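Local coordinates for DNA repair protein RAD14 (Saccharomyces cerevisiae, PDB 5A3D) that binds specifically to damaged DNA through this zinc-containing DNA-binding domain and is required for the incision step of nucleotide excision repair, at residues 44-47 against 52-55; 54-57 against 61-64; 4-9 against 34-39. One frame throughout, in Å; residues are numbered along the deposited sequence.

Contact 1: 44-47 against 52-55; sequences ECKE and TDPE. With nucleotides of chain C.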
loop_
_atom_site.group_PDB
_atom_site.type_symbol
_atom_site.label_atom_id
_atom_site.label_comp_id
_atom_site.label_asym_id
_atom_site.label_seq_id
_atom_site.Cartn_x
_atom_site.Cartn_y
_atom_site.Cartn_z
ATOM N N GLU B 44 -12.557 14.122 1.506
ATOM C CA GLU B 44 -13.186 15.140 0.618
ATOM C C GLU B 44 -12.312 15.362 -0.603
ATOM O O GLU B 44 -12.893 15.533 -1.682
ATOM C CB GLU B 44 -13.428 16.512 1.297
ATOM C CG GLU B 44 -14.514 16.460 2.328
ATOM C CD GLU B 44 -14.733 17.820 3.071
ATOM O OE1 GLU B 44 -13.868 18.261 3.780
ATOM O OE2 GLU B 44 -15.799 18.415 2.918
ATOM N N CYS B 45 -11.015 15.440 -0.420
ATOM C CA CYS B 45 -10.067 15.483 -1.561
ATOM C C CYS B 45 -10.227 14.294 -2.505
ATOM O O CYS B 45 -10.155 14.464 -3.742
ATOM C CB CYS B 45 -8.661 15.670 -1.167
ATOM S SG CYS B 45 -8.388 17.240 -0.280
ATOM N N LYS B 46 -10.441 13.099 -1.973
ATOM C CA LYS B 46 -10.612 11.941 -2.871
ATOM C C LYS B 46 -11.950 11.995 -3.617
ATOM O O LYS B 46 -11.994 11.862 -4.847
ATOM C CB LYS B 46 -10.482 10.649 -2.113
ATOM C CG LYS B 46 -9.106 10.443 -1.482
ATOM C CD LYS B 46 -9.166 9.288 -0.444
ATOM C CE LYS B 46 -7.954 8.396 -0.631
ATOM N NZ LYS B 46 -7.856 7.030 0.030
ATOM N N GLU B 47 -12.987 12.295 -2.845
ATOM C CA GLU B 47 -14.371 12.380 -3.346
ATOM C C GLU B 47 -14.603 13.519 -4.330
ATOM O O GLU B 47 -15.263 13.317 -5.327
ATOM C CB GLU B 47 -15.334 12.538 -2.165
ATOM C CG GLU B 47 -15.617 11.276 -1.378
ATOM C CD GLU B 47 -16.495 11.580 -0.147
ATOM O OE1 GLU B 47 -16.718 12.780 0.100
ATOM O OE2 GLU B 47 -16.893 10.653 0.605
ATOM N N THR B 52 -5.616 10.673 -5.486
ATOM C CA THR B 52 -5.306 9.353 -4.820
ATOM C C THR B 52 -4.511 9.439 -3.581
ATOM O O THR B 52 -3.940 10.480 -3.264
ATOM C CB THR B 52 -4.478 8.482 -5.767
ATOM O OG1 THR B 52 -3.199 9.085 -5.935
ATOM C CG2 THR B 52 -5.144 8.405 -7.060
ATOM N N ASP B 53 -4.425 8.327 -2.863
ATOM C CA ASP B 53 -3.544 8.293 -1.706
ATOM C C ASP B 53 -2.125 8.668 -1.998
ATOM O O ASP B 53 -1.605 9.474 -1.233
ATOM C CB ASP B 53 -3.591 6.974 -0.885
ATOM C CG ASP B 53 -4.779 6.871 -0.040
ATOM O OD1 ASP B 53 -5.212 7.870 0.538
ATOM O OD2 ASP B 53 -5.316 5.736 0.056
ATOM N N PRO B 54 -1.493 8.137 -3.077
ATOM C CA PRO B 54 -0.104 8.533 -3.338
ATOM C C PRO B 54 0.101 10.029 -3.557
ATOM O O PRO B 54 1.057 10.599 -3.065
ATOM C CB PRO B 54 0.282 7.709 -4.551
ATOM C CG PRO B 54 -0.574 6.501 -4.410
ATOM C CD PRO B 54 -1.879 6.977 -3.896
ATOM N N GLU B 55 -0.850 10.691 -4.197
ATOM C CA GLU B 55 -0.791 12.142 -4.349
ATOM C C GLU B 55 -0.938 12.902 -3.029
ATOM O O GLU B 55 -0.119 13.777 -2.645
ATOM C CB GLU B 55 -1.840 12.589 -5.379
ATOM C CG GLU B 55 -1.548 12.055 -6.789
ATOM C CD GLU B 55 -2.775 11.932 -7.701
ATOM O OE1 GLU B 55 -3.904 12.161 -7.267
ATOM O OE2 GLU B 55 -2.636 11.528 -8.882
ATOM P P DA C 6 1.385 3.457 -5.413
ATOM O OP1 DA C 6 2.005 4.582 -4.688
ATOM O OP2 DA C 6 0.428 2.582 -4.661
ATOM O "O5'" DA C 6 0.636 3.937 -6.731
ATOM C "C5'" DA C 6 1.413 4.541 -7.786
ATOM C "C4'" DA C 6 0.853 4.259 -9.166
ATOM O "O4'" DA C 6 0.911 2.841 -9.467
ATOM C "C3'" DA C 6 -0.600 4.691 -9.417
ATOM O "O3'" DA C 6 -0.738 5.270 -10.740
ATOM C "C2'" DA C 6 -1.371 3.392 -9.260
ATOM C "C1'" DA C 6 -0.387 2.342 -9.761
ATOM N N9 DA C 6 -0.509 1.034 -9.119
ATOM C C8 DA C 6 -0.353 0.769 -7.781
ATOM N N7 DA C 6 -0.466 -0.502 -7.477
ATOM C C5 DA C 6 -0.712 -1.116 -8.696
ATOM C C6 DA C 6 -0.931 -2.462 -9.049
ATOM N N6 DA C 6 -0.956 -3.464 -8.167
ATOM N N1 DA C 6 -1.159 -2.739 -10.351
ATOM C C2 DA C 6 -1.122 -1.734 -11.236
ATOM N N3 DA C 6 -0.928 -0.431 -11.026
ATOM C C4 DA C 6 -0.729 -0.185 -9.719
#
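Lys46 and Asp53 join helix 42-49 to the start of helix 53-56 by a salt bridge at the protein surface. The ammonium reaches both carboxylate oxygens almost equally, NZ of Lys46 lying 2.8 Å from OD1 of Asp53 and 2.9 Å from OD2 of the same residue. As hydrogen bonds both are weak, so the attraction is probably mainly electrostatic. The lysine chain turns at chi3 (136°), well short of fully extended, and this bend carries its end to the aspartate, with CE of Lys46 3.0 Å from OD1 of Asp53. Lys42 forms a second, long and weak ion pair with OD1. The two segments bury just 114 Å² together and meet through this one surface pair, a loose junction; Lys46 and Asp53 each also pack on a uracil base of the bound DNA.

Thr52 and Glu55 form a capping box at the N-terminus of helix 53-56. Thr52 is the N-cap: its OG1 accepts weakly from N of Glu55 at 3.3 Å, while N of Thr52 gives a nearly straight bond (168°) to OE1 of Glu55, 2.9 Å away. The latter donor comes from above the carboxylate plane. Lys93 of helix 83-94 makes a salt bridge with the same OE1, which ties the cap to that helix.

The close packing involves residues beyond the two segments, on the inward side of helix 42-49, where buried Cys45 meets Leu56 and Val86. On the DNA side, Pro54 presents its ring to the backbone of DA6 of chain C, CG of Pro54 standing 3.2 Å from OP1 of DA6, while Thr52 packs on a phosphate of the DNA.

Contact 2: 54-57 against 61-64; sequences PELN and LFHR. With nucleotides of chain C.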
loop_
_atom_site.group_PDB
_atom_site.type_symbol
_atom_site.label_atom_id
_atom_site.label_comp_id
_atom_site.label_asym_id
_atom_site.label_seq_id
_atom_site.Cartn_x
_atom_site.Cartn_y
_atom_site.Cartn_z
ATOM N N PRO B 54 -1.493 8.137 -3.077
ATOM C CA PRO B 54 -0.104 8.533 -3.338
ATOM C C PRO B 54 0.101 10.029 -3.557
ATOM O O PRO B 54 1.057 10.599 -3.065
ATOM C CB PRO B 54 0.282 7.709 -4.551
ATOM C CG PRO B 54 -0.574 6.501 -4.410
ATOM C CD PRO B 54 -1.879 6.977 -3.896
ATOM N N GLU B 55 -0.850 10.691 -4.197
ATOM C CA GLU B 55 -0.791 12.142 -4.349
ATOM C C GLU B 55 -0.938 12.902 -3.029
ATOM O O GLU B 55 -0.119 13.777 -2.645
ATOM C CB GLU B 55 -1.840 12.589 -5.379
ATOM C CG GLU B 55 -1.548 12.055 -6.789
ATOM C CD GLU B 55 -2.775 11.932 -7.701
ATOM O OE1 GLU B 55 -3.904 12.161 -7.267
ATOM O OE2 GLU B 55 -2.636 11.528 -8.882
ATOM N N LEU B 56 -1.970 12.548 -2.307
ATOM C CA LEU B 56 -2.302 13.319 -1.086
ATOM C C LEU B 56 -1.305 13.015 -0.013
ATOM O O LEU B 56 -1.154 13.817 0.887
ATOM C CB LEU B 56 -3.681 12.940 -0.602
ATOM C CG LEU B 56 -4.965 13.531 -1.084
ATOM C CD1 LEU B 56 -4.922 14.923 -1.675
ATOM C CD2 LEU B 56 -6.130 12.657 -1.476
ATOM N N ASN B 57 -0.623 11.861 -0.106
ATOM C CA ASN B 57 0.334 11.455 0.901
ATOM C C ASN B 57 1.704 12.100 0.601
ATOM O O ASN B 57 2.606 11.991 1.422
ATOM C CB ASN B 57 0.526 9.950 0.975
ATOM C CG ASN B 57 -0.663 9.219 1.673
ATOM O OD1 ASN B 57 -1.365 9.830 2.463
ATOM N ND2 ASN B 57 -0.852 7.905 1.399
ATOM N N LEU B 61 4.197 17.711 -2.250
ATOM C CA LEU B 61 3.129 18.237 -3.148
ATOM C C LEU B 61 1.993 19.124 -2.509
ATOM O O LEU B 61 1.381 19.995 -3.172
ATOM C CB LEU B 61 2.391 17.088 -3.706
ATOM C CG LEU B 61 1.715 17.333 -5.038
ATOM C CD1 LEU B 61 2.838 17.360 -6.092
ATOM C CD2 LEU B 61 0.753 16.177 -5.335
ATOM N N PHE B 62 1.668 18.838 -1.285
ATOM C CA PHE B 62 0.613 19.633 -0.560
ATOM C C PHE B 62 1.036 19.958 0.836
ATOM O O PHE B 62 1.568 19.082 1.595
ATOM C CB PHE B 62 -0.682 18.839 -0.430
ATOM C CG PHE B 62 -1.322 18.499 -1.736
ATOM C CD1 PHE B 62 -1.830 19.463 -2.560
ATOM C CD2 PHE B 62 -1.321 17.197 -2.214
ATOM C CE1 PHE B 62 -2.406 19.114 -3.779
ATOM C CE2 PHE B 62 -1.949 16.855 -3.369
ATOM C CZ PHE B 62 -2.453 17.832 -4.214
ATOM N N HIS B 63 0.634 21.132 1.293
ATOM C CA HIS B 63 0.758 21.430 2.719
ATOM C C HIS B 63 -0.401 20.736 3.346
ATOM O O HIS B 63 -1.397 20.418 2.647
ATOM C CB HIS B 63 0.744 22.907 3.031
ATOM C CG HIS B 63 1.930 23.656 2.501
ATOM N ND1 HIS B 63 1.937 24.254 1.252
ATOM C CD2 HIS B 63 3.123 23.948 3.062
ATOM C CE1 HIS B 63 3.113 24.836 1.049
ATOM N NE2 HIS B 63 3.850 24.656 2.135
ATOM N N ARG B 64 -0.293 20.407 4.618
ATOM C CA ARG B 64 -1.442 19.856 5.272
ATOM C C ARG B 64 -1.382 20.128 6.793
ATOM O O ARG B 64 -0.313 20.220 7.367
ATOM C CB ARG B 64 -1.617 18.360 5.050
ATOM C CG ARG B 64 -0.566 17.448 5.621
ATOM C CD ARG B 64 -0.739 15.957 5.127
ATOM N NE ARG B 64 -0.431 15.642 3.679
ATOM C CZ ARG B 64 0.426 16.285 2.877
ATOM N NH1 ARG B 64 1.244 17.248 3.342
ATOM N NH2 ARG B 64 0.527 15.945 1.608
ATOM P P DA C 6 1.385 3.457 -5.413
ATOM O OP1 DA C 6 2.005 4.582 -4.688
ATOM O OP2 DA C 6 0.428 2.582 -4.661
ATOM O "O5'" DA C 6 0.636 3.937 -6.731
ATOM C "C5'" DA C 6 1.413 4.541 -7.786
ATOM C "C4'" DA C 6 0.853 4.259 -9.166
ATOM O "O4'" DA C 6 0.911 2.841 -9.467
ATOM C "C3'" DA C 6 -0.600 4.691 -9.417
ATOM O "O3'" DA C 6 -0.738 5.270 -10.740
ATOM C "C2'" DA C 6 -1.371 3.392 -9.260
ATOM C "C1'" DA C 6 -0.387 2.342 -9.761
ATOM N N9 DA C 6 -0.509 1.034 -9.119
ATOM C C8 DA C 6 -0.353 0.769 -7.781
ATOM N N7 DA C 6 -0.466 -0.502 -7.477
ATOM C C5 DA C 6 -0.712 -1.116 -8.696
ATOM C C6 DA C 6 -0.931 -2.462 -9.049
ATOM N N6 DA C 6 -0.956 -3.464 -8.167
ATOM N N1 DA C 6 -1.159 -2.739 -10.351
ATOM C C2 DA C 6 -1.122 -1.734 -11.236
ATOM N N3 DA C 6 -0.928 -0.431 -11.026
ATOM C C4 DA C 6 -0.729 -0.185 -9.719
#
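Arg64 sets CG between its backbone N and carbonyl carbon (chi1 65°) and bends again at chi3 (70°), folding the guanidinium back to the carbonyl of Leu56 on helix 53-56. NH2 of Arg64 lies 2.8 Å from O of Leu56 in a nearly straight bond (170°); the oxygen sits in the guanidinium plane, but the donor stands above the carbonyl plane. NE of Arg64 adds a weak bond to the same oxygen at 3.4 Å. Further weak bonds run from NH1 of Arg64 to O of Phe62, short at 2.6 Å but bent, and from NH2 to O of Asp58 outside the segments.

Beside this polar grip, the Phe62 ring lies against residues 55 and 56. O of Glu55 meets the ring at its edge, 3.7 Å from CD2 of Phe62, and CD1 of Leu56 comes to 3.9 Å from CE2 of Phe62. CG of Leu61 lies over one ring face, offset toward the rim, and CD2 of Leu61 touches O of Glu55 at 3.7 Å. Phe89 of helix 83-94 meets Phe62 edge-to-face, while Leu56 touches Lys42 and Phe81, placing the contact between that helix, helix 42-49 and the sheet. The charged guanidinium probably compensates the partial negative charge of the Leu56 carbonyl, and its bond joins the loop before strand 65-67 to helix 53-56.

Contact 3: 4-9 against 34-39; sequences CIECHI and PEKYAL. With ZN (zinc ion), chain F.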
loop_
_atom_site.group_PDB
_atom_site.type_symbol
_atom_site.label_atom_id
_atom_site.label_comp_id
_atom_site.label_asym_id
_atom_site.label_seq_id
_atom_site.Cartn_x
_atom_site.Cartn_y
_atom_site.Cartn_z
ATOM N N CYS B 4 -2.875 41.493 4.117
ATOM C CA CYS B 4 -3.638 40.396 3.479
ATOM C C CYS B 4 -3.834 40.555 1.979
ATOM O O CYS B 4 -4.223 41.612 1.484
ATOM C CB CYS B 4 -5.001 40.360 4.147
ATOM S SG CYS B 4 -6.136 39.170 3.427
ATOM N N ILE B 5 -3.548 39.493 1.236
ATOM C CA ILE B 5 -3.591 39.557 -0.229
ATOM C C ILE B 5 -5.025 39.615 -0.773
ATOM O O ILE B 5 -5.233 39.870 -1.923
ATOM C CB ILE B 5 -2.798 38.374 -0.851
ATOM C CG1 ILE B 5 -3.479 37.053 -0.539
ATOM C CG2 ILE B 5 -1.394 38.402 -0.295
ATOM C CD1 ILE B 5 -2.647 35.775 -0.689
ATOM N N GLU B 6 -6.042 39.372 0.054
ATOM C CA GLU B 6 -7.395 39.511 -0.450
ATOM C C GLU B 6 -7.910 40.924 -0.200
ATOM O O GLU B 6 -8.317 41.668 -1.148
ATOM C CB GLU B 6 -8.284 38.463 0.191
ATOM C CG GLU B 6 -7.877 37.111 -0.311
ATOM C CD GLU B 6 -8.350 36.847 -1.757
ATOM O OE1 GLU B 6 -9.081 37.700 -2.355
ATOM O OE2 GLU B 6 -7.991 35.805 -2.274
ATOM N N CYS B 7 -7.906 41.324 1.064
ATOM C CA CYS B 7 -8.541 42.572 1.392
ATOM C C CYS B 7 -7.598 43.776 1.277
ATOM O O CYS B 7 -8.048 44.900 1.092
ATOM C CB CYS B 7 -9.181 42.479 2.799
ATOM S SG CYS B 7 -8.130 42.343 4.251
ATOM N N HIS B 8 -6.303 43.538 1.466
ATOM C CA HIS B 8 -5.259 44.603 1.465
ATOM C C HIS B 8 -5.296 45.586 2.632
ATOM O O HIS B 8 -4.776 46.689 2.527
ATOM C CB HIS B 8 -5.332 45.373 0.157
ATOM C CG HIS B 8 -5.347 44.475 -1.029
ATOM N ND1 HIS B 8 -4.274 43.671 -1.364
ATOM C CD2 HIS B 8 -6.300 44.247 -1.971
ATOM C CE1 HIS B 8 -4.568 42.982 -2.453
ATOM N NE2 HIS B 8 -5.786 43.326 -2.853
ATOM N N ILE B 9 -5.947 45.150 3.694
ATOM C CA ILE B 9 -6.283 45.924 4.842
ATOM C C ILE B 9 -5.743 45.326 6.110
ATOM O O ILE B 9 -4.971 45.965 6.789
ATOM C CB ILE B 9 -7.794 46.068 4.948
ATOM C CG1 ILE B 9 -8.268 46.899 3.772
ATOM C CG2 ILE B 9 -8.174 46.788 6.276
ATOM C CD1 ILE B 9 -9.775 46.910 3.689
ATOM N N PRO B 34 -14.228 30.829 0.503
ATOM C CA PRO B 34 -14.085 29.381 0.671
ATOM C C PRO B 34 -13.724 28.640 -0.594
ATOM O O PRO B 34 -13.034 27.612 -0.529
ATOM C CB PRO B 34 -15.481 28.954 1.172
ATOM C CG PRO B 34 -16.407 29.916 0.558
ATOM C CD PRO B 34 -15.609 31.238 0.781
ATOM N N GLU B 35 -14.098 29.202 -1.749
ATOM C CA GLU B 35 -13.601 28.676 -3.041
ATOM C C GLU B 35 -12.090 28.669 -3.187
ATOM O O GLU B 35 -11.553 27.909 -3.991
ATOM C CB GLU B 35 -14.214 29.444 -4.236
ATOM C CG GLU B 35 -13.655 30.851 -4.473
ATOM C CD GLU B 35 -14.187 31.987 -3.589
ATOM O OE1 GLU B 35 -14.949 31.776 -2.600
ATOM O OE2 GLU B 35 -13.795 33.146 -3.879
ATOM N N LYS B 36 -11.404 29.482 -2.394
ATOM C CA LYS B 36 -9.962 29.441 -2.280
ATOM C C LYS B 36 -9.449 28.799 -0.967
ATOM O O LYS B 36 -8.457 28.037 -1.009
ATOM C CB LYS B 36 -9.342 30.844 -2.347
ATOM C CG LYS B 36 -9.299 31.477 -3.745
ATOM C CD LYS B 36 -8.798 32.879 -3.692
ATOM C CE LYS B 36 -8.641 33.515 -5.075
ATOM N NZ LYS B 36 -8.538 35.004 -4.878
ATOM N N TYR B 37 -10.074 29.108 0.172
ATOM C CA TYR B 37 -9.409 28.898 1.401
ATOM C C TYR B 37 -9.966 27.825 2.311
ATOM O O TYR B 37 -9.478 27.605 3.387
ATOM C CB TYR B 37 -9.244 30.231 2.127
ATOM C CG TYR B 37 -8.515 31.271 1.316
ATOM C CD1 TYR B 37 -7.234 31.053 0.867
ATOM C CD2 TYR B 37 -9.145 32.427 0.907
ATOM C CE1 TYR B 37 -6.534 31.990 0.107
ATOM C CE2 TYR B 37 -8.437 33.378 0.165
ATOM C CZ TYR B 37 -7.155 33.142 -0.283
ATOM O OH TYR B 37 -6.465 34.106 -1.004
ATOM N N ALA B 38 -11.015 27.202 1.893
ATOM C CA ALA B 38 -11.641 26.211 2.741
ATOM C C ALA B 38 -10.695 25.045 2.978
ATOM O O ALA B 38 -9.955 24.658 2.091
ATOM C CB ALA B 38 -12.848 25.600 2.038
ATOM N N LEU B 39 -10.856 24.396 4.102
ATOM C CA LEU B 39 -10.016 23.221 4.401
ATOM C C LEU B 39 -10.869 21.983 4.140
ATOM O O LEU B 39 -12.083 21.970 4.381
ATOM C CB LEU B 39 -9.474 23.272 5.767
ATOM C CG LEU B 39 -8.645 24.489 6.180
ATOM C CD1 LEU B 39 -8.138 24.311 7.613
ATOM C CD2 LEU B 39 -7.481 24.736 5.199
HETATM ZN ZN ZN F . -8.181 39.975 4.383
#
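Glu6 provides the polar link between the zinc-binding loop and helix 34-37, receiving two hydrogen bonds on one carboxylate oxygen. Tyr37 donates through OH, 2.6 Å from OE2 of Glu6, on the anti lone pair; Lys36 gives a salt bridge from NZ, 2.8 Å from the same OE2, on the syn lone pair. A bend at chi2 (-75°) turns the glutamate's carboxylate to the edge of the Tyr37 ring, their planes 79° apart, whereas Lys36 comes to it as an extended chain.

Van der Waals contact is lighter. CB of Lys36 lies over the centre of the Tyr37 ring, 3.5 Å above its plane, and CD1 of Ile5 reaches OH of Tyr37 at 4.2 Å. Leu23 and Val25 also touch the buried tyrosine.

Metal bonds organise the loop. The zinc ion is bound by SG of Cys4 and SG of Cys7, each at 2.4 Å, with Cys26 and Cys29 completing the four-cysteine zinc finger.

N-H...S bonds surround the first ligand: N of Glu6 donates to SG of Cys4 at 3.4 Å and N of Cys7 weakly to the same sulfur, consistent with a zinc-knuckle turn. A backbone bond from N of His8 to O of Cys4 closes the turn.

Glu6 thus serves both parts: its backbone N-H would temper the charge of a zinc-bound thiolate, while its carboxylate, probably stabilised as an anion by Lys36 and Tyr37, clasps the zinc finger to helix 34-37.

In the fold
Contacts 1 and 2 form one continuous region: they share Pro54 and Glu55 on helix 53-56, their centres lie 9 Å apart, and they pack directly, CG of Lys46 being 3.7 Å from CD2 of Leu56. Contact 3 is on the opposite side of the chain's centre, 24 Å from contact 1 and 21 Å from contact 2 between centres, yet its far end touches contact 1, OE1 of Glu44 coming to 4.2 Å from O of Leu39. It carries half of the zinc ligands, while the other two contacts lie away from the metal. Strand 39-41 leads from contact 3 into helix 42-49 of contact 1. Bound DNA meets both regions, with Leu39 on a guanine base and Lys46 and residues 52-54 beside the nucleic acid.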